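Poly(Beta-D-mannuronate) lyase (Pseudopedobacter saltans, PDB 7O79) probably depolymerises alginate as a family 6 polysaccharide lyase, breaking poly(beta-D-mannuronate) chains by beta-elimination. Local coordinates at residues S151-V156 with G190-I195; Y158-D163 with L199-H204; G279-C284 with G332-G337. All blocks are in the same frame, centred on the assembly; numbering follows the deposited sequence.

Contact 1 of 3, residues S151-V156 with G190-I195. With PO4 (phosphate ion), chain B.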
loop_
_atom_site.group_PDB
_atom_site.type_symbol
_atom_site.label_atom_id
_atom_site.label_comp_id
_atom_site.label_asym_id
_atom_site.label_seq_id
_atom_site.Cartn_x
_atom_site.Cartn_y
_atom_site.Cartn_z
ATOM N N SER A 151 -9.645 -11.222 6.202
ATOM C CA SER A 151 -8.254 -10.805 6.408
ATOM C C SER A 151 -8.231 -9.326 6.859
ATOM O O SER A 151 -7.874 -8.387 6.138
ATOM C CB SER A 151 -7.437 -11.065 5.135
ATOM O OG SER A 151 -6.083 -10.704 5.274
ATOM N N ARG A 152 -8.619 -9.095 8.111
ATOM C CA ARG A 152 -8.767 -7.763 8.672
ATOM C C ARG A 152 -7.737 -7.535 9.770
ATOM O O ARG A 152 -7.285 -8.487 10.421
ATOM C CB ARG A 152 -10.169 -7.560 9.260
ATOM C CG ARG A 152 -11.300 -7.694 8.268
ATOM C CD ARG A 152 -12.656 -7.508 8.932
ATOM N NE ARG A 152 -13.721 -7.355 7.942
ATOM C CZ ARG A 152 -14.253 -8.367 7.256
ATOM N NH1 ARG A 152 -15.225 -8.146 6.372
ATOM N NH2 ARG A 152 -13.806 -9.602 7.447
ATOM N N TYR A 153 -7.398 -6.253 9.983
ATOM C CA TYR A 153 -6.548 -5.800 11.100
ATOM C C TYR A 153 -5.115 -6.326 11.013
ATOM O O TYR A 153 -4.474 -6.599 12.026
ATOM C CB TYR A 153 -7.160 -6.144 12.468
ATOM C CG TYR A 153 -8.425 -5.360 12.747
ATOM C CD1 TYR A 153 -8.353 -4.066 13.260
ATOM C CD2 TYR A 153 -9.678 -5.905 12.513
ATOM C CE1 TYR A 153 -9.508 -3.322 13.502
ATOM C CE2 TYR A 153 -10.831 -5.183 12.760
ATOM C CZ TYR A 153 -10.742 -3.906 13.254
ATOM O OH TYR A 153 -11.890 -3.200 13.491
ATOM N N ASN A 154 -4.600 -6.478 9.808
ATOM C CA ASN A 154 -3.198 -6.807 9.622
ATOM C C ASN A 154 -2.371 -5.526 9.569
ATOM O O ASN A 154 -2.852 -4.471 9.146
ATOM C CB ASN A 154 -3.020 -7.640 8.354
ATOM C CG ASN A 154 -3.793 -8.953 8.414
ATOM O OD1 ASN A 154 -3.665 -9.703 9.387
ATOM N ND2 ASN A 154 -4.584 -9.248 7.369
ATOM N N THR A 155 -1.132 -5.619 10.042
ATOM C CA THR A 155 -0.277 -4.453 10.230
ATOM C C THR A 155 1.101 -4.779 9.679
ATOM O O THR A 155 1.638 -5.856 9.953
ATOM C CB THR A 155 -0.194 -4.068 11.724
ATOM O OG1 THR A 155 -1.480 -3.622 12.170
ATOM C CG2 THR A 155 0.813 -2.929 11.958
ATOM N N VAL A 156 1.659 -3.863 8.888
ATOM C CA VAL A 156 3.021 -3.960 8.383
ATOM C C VAL A 156 3.728 -2.671 8.800
ATOM O O VAL A 156 3.317 -1.581 8.385
ATOM C CB VAL A 156 3.053 -4.127 6.851
ATOM C CG1 VAL A 156 4.494 -4.026 6.321
ATOM C CG2 VAL A 156 2.353 -5.422 6.410
ATOM N N GLY A 190 -14.408 -2.845 6.547
ATOM C CA GLY A 190 -13.224 -2.558 5.760
ATOM C C GLY A 190 -12.192 -3.641 5.990
ATOM O O GLY A 190 -12.452 -4.642 6.675
ATOM N N ALA A 191 -11.008 -3.435 5.380
ATOM C CA ALA A 191 -9.855 -4.300 5.628
ATOM C C ALA A 191 -9.117 -3.936 6.915
ATOM O O ALA A 191 -8.487 -4.801 7.535
ATOM C CB ALA A 191 -8.863 -4.227 4.460
ATOM N N PHE A 192 -9.177 -2.672 7.322
ATOM C CA PHE A 192 -8.466 -2.202 8.511
ATOM C C PHE A 192 -6.990 -2.594 8.468
ATOM O O PHE A 192 -6.409 -3.051 9.459
ATOM C CB PHE A 192 -9.131 -2.701 9.796
ATOM C CG PHE A 192 -10.596 -2.333 9.919
ATOM C CD1 PHE A 192 -10.971 -1.147 10.538
ATOM C CD2 PHE A 192 -11.591 -3.204 9.489
ATOM C CE1 PHE A 192 -12.303 -0.807 10.680
ATOM C CE2 PHE A 192 -12.942 -2.877 9.646
ATOM C CZ PHE A 192 -13.297 -1.682 10.231
ATOM N N PHE A 193 -6.376 -2.423 7.302
ATOM C CA PHE A 193 -4.965 -2.748 7.106
ATOM C C PHE A 193 -4.117 -1.533 7.460
ATOM O O PHE A 193 -4.461 -0.402 7.113
ATOM C CB PHE A 193 -4.713 -3.168 5.656
ATOM C CG PHE A 193 -3.430 -3.929 5.431
ATOM C CD1 PHE A 193 -2.203 -3.267 5.355
ATOM C CD2 PHE A 193 -3.453 -5.309 5.262
ATOM C CE1 PHE A 193 -1.018 -3.980 5.128
ATOM C CE2 PHE A 193 -2.280 -6.024 5.060
ATOM C CZ PHE A 193 -1.063 -5.367 4.985
ATOM N N THR A 194 -3.017 -1.764 8.158
ATOM C CA THR A 194 -2.147 -0.675 8.589
ATOM C C THR A 194 -0.802 -0.805 7.892
ATOM O O THR A 194 -0.126 -1.836 8.025
ATOM C CB THR A 194 -1.971 -0.678 10.106
ATOM O OG1 THR A 194 -3.206 -0.308 10.723
ATOM C CG2 THR A 194 -0.867 0.317 10.522
ATOM N N ILE A 195 -0.420 0.235 7.154
ATOM C CA ILE A 195 0.904 0.362 6.557
ATOM C C ILE A 195 1.567 1.531 7.275
ATOM O O ILE A 195 1.234 2.690 7.007
ATOM C CB ILE A 195 0.827 0.628 5.048
ATOM C CG1 ILE A 195 0.086 -0.503 4.307
ATOM C CG2 ILE A 195 2.232 0.865 4.486
ATOM C CD1 ILE A 195 -0.139 -0.170 2.793
HETATM P P PO4 B . -16.000 -11.459 4.777
HETATM O O1 PO4 B . -14.572 -10.932 4.803
HETATM O O2 PO4 B . -16.221 -12.309 6.015
HETATM O O3 PO4 B . -16.175 -12.289 3.530
HETATM O O4 PO4 B . -17.028 -10.344 4.736
HETATM O O HOH W 1 -6.081 -6.249 7.117
HETATM O O HOH W 2 -4.307 -2.839 10.899
#
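Thr155 and Val156 run parallel to Thr194 and Ile195, with Asn154 O taking the N-H of Thr194 and Thr194 O that of Val156 (2.8 Å to its N), while Tyr153 N bonds to Ala191 O where the two segments come in from their loops. Just before the strands, the rings of Tyr153 and Phe192 lie side by side in an offset stack, planes 6° apart and centroids 4.6 Å apart. They are slid so that Phe192 CB sits over the centre of the tyrosine ring and Tyr153 OH over the centre of the phenylalanine ring. Phe193 is buried instead: its CG is anti to the backbone N (chi1 -162°), and the ring meets Asn154 CB through CE2 and Val156 CG2 through CZ, at 3.7 Å. One water accepts from Thr194 OG1 and donates to Asn154 O and Phe192 O. Arg152, extended to NE, presents its guanidinium edge to a phosphate probably from the crystallisation liquor, NH2 lying 3.1 Å from phosphate O1, and NH1 also forms a salt bridge with Asp189. An alanine here would probably leave Asp189 without its cationic mate and the phosphate without its bonds to NH1 and NH2, the backbone N of Asn150 remaining. Successive beta-helix turns are thus joined by stacked aromatics outside and, within, by backbone bonds and Asn154, whose OD1 and ND2 are held by Asn127, Gly124 and Asn146.

Contact 2 of 3, residues Y158-D163 with L199-H204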
loop_
_atom_site.group_PDB
_atom_site.type_symbol
_atom_site.label_atom_id
_atom_site.label_comp_id
_atom_site.label_asym_id
_atom_site.label_seq_id
_atom_site.Cartn_x
_atom_site.Cartn_y
_atom_site.Cartn_z
ATOM N N TYR A 158 7.655 -0.675 10.171
ATOM C CA TYR A 158 9.112 -0.685 10.311
ATOM C C TYR A 158 9.769 -1.673 9.367
ATOM O O TYR A 158 10.800 -2.274 9.690
ATOM C CB TYR A 158 9.556 -0.967 11.754
ATOM C CG TYR A 158 8.837 -0.154 12.799
ATOM C CD1 TYR A 158 8.961 1.225 12.827
ATOM C CD2 TYR A 158 8.090 -0.763 13.793
ATOM C CE1 TYR A 158 8.317 1.979 13.795
ATOM C CE2 TYR A 158 7.446 -0.019 14.769
ATOM C CZ TYR A 158 7.562 1.344 14.762
ATOM O OH TYR A 158 6.928 2.091 15.733
ATOM N N CYS A 159 9.196 -1.834 8.182
ATOM C CA CYS A 159 9.834 -2.642 7.164
ATOM C C CYS A 159 10.550 -1.758 6.147
ATOM O O CYS A 159 10.387 -0.536 6.100
ATOM C CB CYS A 159 8.810 -3.557 6.482
ATOM S SG CYS A 159 8.213 -4.866 7.588
ATOM N N TYR A 160 11.362 -2.411 5.324
ATOM C CA TYR A 160 12.227 -1.740 4.367
ATOM C C TYR A 160 12.007 -2.375 2.999
ATOM O O TYR A 160 12.220 -3.585 2.833
ATOM C CB TYR A 160 13.684 -1.862 4.826
ATOM C CG TYR A 160 14.703 -1.074 4.037
ATOM C CD1 TYR A 160 14.346 0.070 3.331
ATOM C CD2 TYR A 160 16.040 -1.472 4.016
ATOM C CE1 TYR A 160 15.295 0.798 2.628
ATOM C CE2 TYR A 160 16.994 -0.755 3.304
ATOM C CZ TYR A 160 16.617 0.377 2.623
ATOM O OH TYR A 160 17.564 1.081 1.926
ATOM N N PHE A 161 11.586 -1.565 2.019
ATOM C CA PHE A 161 11.340 -2.033 0.653
ATOM C C PHE A 161 12.269 -1.275 -0.286
ATOM O O PHE A 161 12.108 -0.066 -0.486
ATOM C CB PHE A 161 9.873 -1.857 0.250
ATOM C CG PHE A 161 8.891 -2.421 1.251
ATOM C CD1 PHE A 161 8.481 -1.673 2.343
ATOM C CD2 PHE A 161 8.395 -3.714 1.098
ATOM C CE1 PHE A 161 7.584 -2.184 3.271
ATOM C CE2 PHE A 161 7.490 -4.238 2.019
ATOM C CZ PHE A 161 7.093 -3.473 3.119
ATOM N N LYS A 162 13.221 -1.990 -0.881
ATOM C CA LYS A 162 14.359 -1.375 -1.542
ATOM C C LYS A 162 14.578 -1.971 -2.926
ATOM O O LYS A 162 14.561 -3.194 -3.084
ATOM C CB LYS A 162 15.626 -1.566 -0.714
ATOM C CG LYS A 162 16.870 -1.000 -1.370
ATOM C CD LYS A 162 18.104 -1.279 -0.537
ATOM C CE LYS A 162 19.185 -0.224 -0.768
ATOM N NZ LYS A 162 20.473 -0.621 -0.123
ATOM N N ASP A 163 14.836 -1.100 -3.906
ATOM C CA ASP A 163 15.262 -1.499 -5.253
ATOM C C ASP A 163 14.325 -2.550 -5.841
ATOM O O ASP A 163 14.709 -3.690 -6.122
ATOM C CB ASP A 163 16.704 -2.020 -5.267
ATOM C CG ASP A 163 17.715 -1.009 -4.761
ATOM O OD1 ASP A 163 17.524 0.208 -4.957
ATOM O OD2 ASP A 163 18.729 -1.441 -4.189
ATOM N N LEU A 199 9.879 2.313 5.243
ATOM C CA LEU A 199 10.769 3.035 4.341
ATOM C C LEU A 199 10.735 2.399 2.956
ATOM O O LEU A 199 11.011 1.203 2.803
ATOM C CB LEU A 199 12.192 3.047 4.885
ATOM C CG LEU A 199 13.253 3.741 4.029
ATOM C CD1 LEU A 199 12.935 5.208 3.792
ATOM C CD2 LEU A 199 14.624 3.622 4.677
ATOM N N PHE A 200 10.495 3.197 1.936
ATOM C CA PHE A 200 10.522 2.747 0.570
ATOM C C PHE A 200 11.659 3.500 -0.146
ATOM O O PHE A 200 11.722 4.694 -0.073
ATOM C CB PHE A 200 9.228 3.048 -0.162
ATOM C CG PHE A 200 8.005 2.437 0.436
ATOM C CD1 PHE A 200 7.413 2.971 1.553
ATOM C CD2 PHE A 200 7.401 1.378 -0.167
ATOM C CE1 PHE A 200 6.275 2.418 2.071
ATOM C CE2 PHE A 200 6.272 0.823 0.354
ATOM C CZ PHE A 200 5.711 1.338 1.470
ATOM N N GLU A 201 12.566 2.794 -0.785
ATOM C CA GLU A 201 13.618 3.429 -1.538
ATOM C C GLU A 201 13.747 2.794 -2.902
ATOM O O GLU A 201 14.139 1.676 -2.999
ATOM C CB GLU A 201 14.914 3.335 -0.790
ATOM C CG GLU A 201 16.053 4.098 -1.414
ATOM C CD GLU A 201 16.767 4.933 -0.405
ATOM O OE1 GLU A 201 16.566 4.704 0.794
ATOM O OE2 GLU A 201 17.533 5.825 -0.808
ATOM N N ARG A 202 13.516 3.566 -3.936
ATOM C CA ARG A 202 13.499 3.064 -5.296
ATOM C C ARG A 202 12.665 1.782 -5.420
ATOM O O ARG A 202 13.030 0.874 -6.095
ATOM C CB ARG A 202 14.911 2.920 -5.856
ATOM C CG ARG A 202 15.512 4.266 -6.160
ATOM C CD ARG A 202 17.012 4.324 -6.020
ATOM N NE ARG A 202 17.532 5.542 -6.631
ATOM C CZ ARG A 202 17.863 6.673 -6.013
ATOM N NH1 ARG A 202 17.776 6.822 -4.717
ATOM N NH2 ARG A 202 18.308 7.669 -6.726
ATOM N N ALA A 203 11.523 1.766 -4.755
ATOM C CA ALA A 203 10.611 0.617 -4.731
ATOM C C ALA A 203 9.620 0.693 -5.887
ATOM O O ALA A 203 8.401 0.597 -5.712
ATOM C CB ALA A 203 9.893 0.537 -3.389
ATOM N N HIS A 204 10.168 0.865 -7.094
ATOM C CA HIS A 204 9.360 1.229 -8.257
ATOM C C HIS A 204 8.261 0.217 -8.526
ATOM O O HIS A 204 7.082 0.572 -8.579
ATOM C CB HIS A 204 10.240 1.378 -9.505
ATOM C CG HIS A 204 11.400 2.307 -9.330
ATOM N ND1 HIS A 204 11.298 3.497 -8.644
ATOM C CD2 HIS A 204 12.678 2.240 -9.777
ATOM C CE1 HIS A 204 12.466 4.116 -8.658
ATOM N NE2 HIS A 204 13.323 3.371 -9.333
#
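Phe161 and Phe200 occupy equivalent places on adjacent parallel strands and point the same way, yet their rings barely overlap. The planes are 19° apart and the centroids 5.1 Å apart, so that Phe161 CD1 lies 3.9 Å from Phe200 CE2, over one face of the Phe200 ring and toward its rim. On the other side of the strands, Tyr160 packs alongside Leu199. Its CG, anti to the backbone N (chi1 -173°), lies beside the carbonyl carbon; from there the ring reaches Leu199 CD2 with CE1, at 3.6 Å, and has Leu199 O at its edge. Lys162 CB, two residues further along the same strand, rests over one face of this ring. Farther on, Asp163 OD1 approaches Arg202 CB at 3.9 Å, while the guanidinium leads off elsewhere.

These side chains are kept in step by a regular parallel ladder. Leu199 N bonds to Cys159 O, Phe161 N to Leu199 O, Glu201 N to Phe161 O and Asp163 N to Glu201 O. Beyond the ladder, segment 199-204 bends through an inverse gamma turn centred on Ala203, whose CB comes to 3.7 Å from Phe161 O.

In the next shell, the Phe161 ring also meets Phe134 at a shallow angle and Phe175 steeply, which continues the aromatic packing inside the coil. Strand 128-135 bonds to Tyr160 and Lys162 from the side away from Leu199, and strand 219-226 flanks Leu199, Phe200 and Glu201, leaving this pair in the middle of a run of stacked parallel strands.

Contact 3 of 3, residues G279-C284 with G332-G337; sequences GLILIC and GINIGG
Phi and psi of Gly336 (111° and 45°) turn the chain so that the N-H of Gly337 follows that of Gly336 onto Leu282 O. The two bonds differ: Gly336 N, at 2.8 Å from Leu282 O, lies in the carbonyl plane, whereas Gly337 N, at 3.0 Å from the same oxygen, stands above it. The pairing slips here by one residue, Leu282 facing Ile335 but Ile283 facing Gly337, which makes a beta bulge. Another torsion sets the thiol of Cys284: with SG anti to the carbonyl carbon (chi1 -64°), it lies 3.5 Å from Gly336 O. Cys284 N meanwhile bonds to Gly337 O, the same oxygen that Ile283 CG1 touches at 3.4 Å.

Ahead of the bulge the strands pair in plain parallel fashion. Gly332 O accepts from Leu280 N, Leu280 O from Asn334 N and Asn334 O from Leu282 N. Leu280 and Ile333 lie side by side, CD2 of the first 4.0 Å from CG2 of the second, and together with Leu282 they pack on Tyr320, Phe325 and Ile357 in the interior of the beta-helix. Asn334 is on the other face, its CB 3.8 Å from Leu280 O and its amide weakly bonded to Asp278.

Glycine suits these positions: a CB on Gly337 would probably crowd Ile281 CG2, and one on Gly279 Gly332 O, while at the backbone angles of Gly336 a CB would be jammed against the carbonyl O of Ile335. The bare backbone therefore lets the second strand turn its corner while staying bonded to the first, with Leu282 O gripped twice and Gly336 O bonded to Thr374.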
loop_
_atom_site.group_PDB
_atom_site.type_symbol
_atom_site.label_atom_id
_atom_site.label_comp_id
_atom_site.label_asym_id
_atom_site.label_seq_id
_atom_site.Cartn_x
_atom_site.Cartn_y
_atom_site.Cartn_z
ATOM N N GLY A 279 1.023 16.484 -6.687
ATOM C CA GLY A 279 1.150 16.267 -5.256
ATOM C C GLY A 279 -0.025 15.485 -4.689
ATOM O O GLY A 279 0.158 14.510 -3.947
ATOM N N LEU A 280 -1.235 15.902 -5.061
ATOM C CA LEU A 280 -2.483 15.297 -4.616
ATOM C C LEU A 280 -3.451 15.266 -5.783
ATOM O O LEU A 280 -3.709 16.301 -6.406
ATOM C CB LEU A 280 -3.093 16.085 -3.453
ATOM C CG LEU A 280 -4.453 15.647 -2.894
ATOM C CD1 LEU A 280 -4.448 14.174 -2.417
ATOM C CD2 LEU A 280 -4.916 16.609 -1.791
ATOM N N ILE A 281 -3.986 14.088 -6.083
ATOM C CA ILE A 281 -4.957 13.924 -7.158
ATOM C C ILE A 281 -6.260 13.433 -6.557
ATOM O O ILE A 281 -6.297 12.365 -5.938
ATOM C CB ILE A 281 -4.473 12.952 -8.236
ATOM C CG1 ILE A 281 -3.223 13.498 -8.944
ATOM C CG2 ILE A 281 -5.612 12.644 -9.232
ATOM C CD1 ILE A 281 -2.447 12.410 -9.726
ATOM N N LEU A 282 -7.324 14.209 -6.742
ATOM C CA LEU A 282 -8.682 13.789 -6.422
ATOM C C LEU A 282 -9.333 13.419 -7.748
ATOM O O LEU A 282 -9.620 14.303 -8.563
ATOM C CB LEU A 282 -9.443 14.919 -5.739
ATOM C CG LEU A 282 -8.773 15.471 -4.480
ATOM C CD1 LEU A 282 -9.762 16.334 -3.735
ATOM C CD2 LEU A 282 -8.220 14.367 -3.599
ATOM N N ILE A 283 -9.543 12.117 -7.986
ATOM C CA ILE A 283 -9.941 11.672 -9.323
ATOM C C ILE A 283 -11.454 11.788 -9.483
ATOM O O ILE A 283 -12.213 11.771 -8.506
ATOM C CB ILE A 283 -9.439 10.235 -9.594
ATOM C CG1 ILE A 283 -9.289 9.986 -11.108
ATOM C CG2 ILE A 283 -10.352 9.217 -8.946
ATOM C CD1 ILE A 283 -8.443 8.780 -11.478
ATOM N N CYS A 284 -11.907 11.931 -10.725
ATOM C CA CYS A 284 -13.339 12.037 -10.974
ATOM C C CYS A 284 -14.007 10.672 -10.832
ATOM O O CYS A 284 -13.461 9.644 -11.241
ATOM C CB CYS A 284 -13.607 12.601 -12.372
ATOM S SG CYS A 284 -13.037 14.291 -12.650
ATOM N N GLY A 332 -0.134 21.021 -8.034
ATOM C CA GLY A 332 -0.008 20.789 -6.605
ATOM C C GLY A 332 -1.154 19.930 -6.106
ATOM O O GLY A 332 -0.965 18.833 -5.564
ATOM N N ILE A 333 -2.366 20.437 -6.285
ATOM C CA ILE A 333 -3.578 19.696 -5.986
ATOM C C ILE A 333 -4.418 19.697 -7.251
ATOM O O ILE A 333 -4.743 20.766 -7.785
ATOM C CB ILE A 333 -4.347 20.290 -4.798
ATOM C CG1 ILE A 333 -3.420 20.355 -3.570
ATOM C CG2 ILE A 333 -5.617 19.467 -4.516
ATOM C CD1 ILE A 333 -4.055 20.884 -2.274
ATOM N N ASN A 334 -4.725 18.506 -7.751
ATOM C CA ASN A 334 -5.529 18.334 -8.952
ATOM C C ASN A 334 -6.919 17.892 -8.494
ATOM O O ASN A 334 -7.115 16.741 -8.099
ATOM C CB ASN A 334 -4.851 17.329 -9.878
ATOM C CG ASN A 334 -5.611 17.098 -11.182
ATOM O OD1 ASN A 334 -6.570 17.786 -11.496
ATOM N ND2 ASN A 334 -5.156 16.135 -11.950
ATOM N N ILE A 335 -7.864 18.833 -8.479
ATOM C CA ILE A 335 -9.245 18.565 -8.081
ATOM C C ILE A 335 -9.994 18.170 -9.350
ATOM O O ILE A 335 -10.431 19.025 -10.125
ATOM C CB ILE A 335 -9.887 19.766 -7.384
ATOM C CG1 ILE A 335 -8.963 20.315 -6.285
ATOM C CG2 ILE A 335 -11.241 19.394 -6.772
ATOM C CD1 ILE A 335 -9.455 21.617 -5.674
ATOM N N GLY A 336 -10.102 16.863 -9.591
ATOM C CA GLY A 336 -10.801 16.392 -10.766
ATOM C C GLY A 336 -9.902 15.763 -11.814
ATOM O O GLY A 336 -10.054 16.043 -13.003
ATOM N N GLY A 337 -8.968 14.910 -11.398
ATOM C CA GLY A 337 -8.145 14.208 -12.364
ATOM C C GLY A 337 -8.974 13.266 -13.220
ATOM O O GLY A 337 -10.044 12.813 -12.819
#

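All three contacts join neighbouring turns of one right-handed parallel beta-helix. Contacts 1 and 2 share strands 155-162 and 194-201: along the chain their segments alternate, and their centres are 19 Å apart. They meet where Val156 CG1 lies 4.2 Å from Phe161 CZ, so the same two turns are bonded near both ends of their long, broken strands. Contact 3 comes later in the chain and belongs to another run of parallel strands, pairing 280-283 with 333-337. Its centre is about 26 Å from that of contact 1 and 25 Å from that of contact 2, without touching either. The repeated pairing builds the elongated scaffold of this lyase.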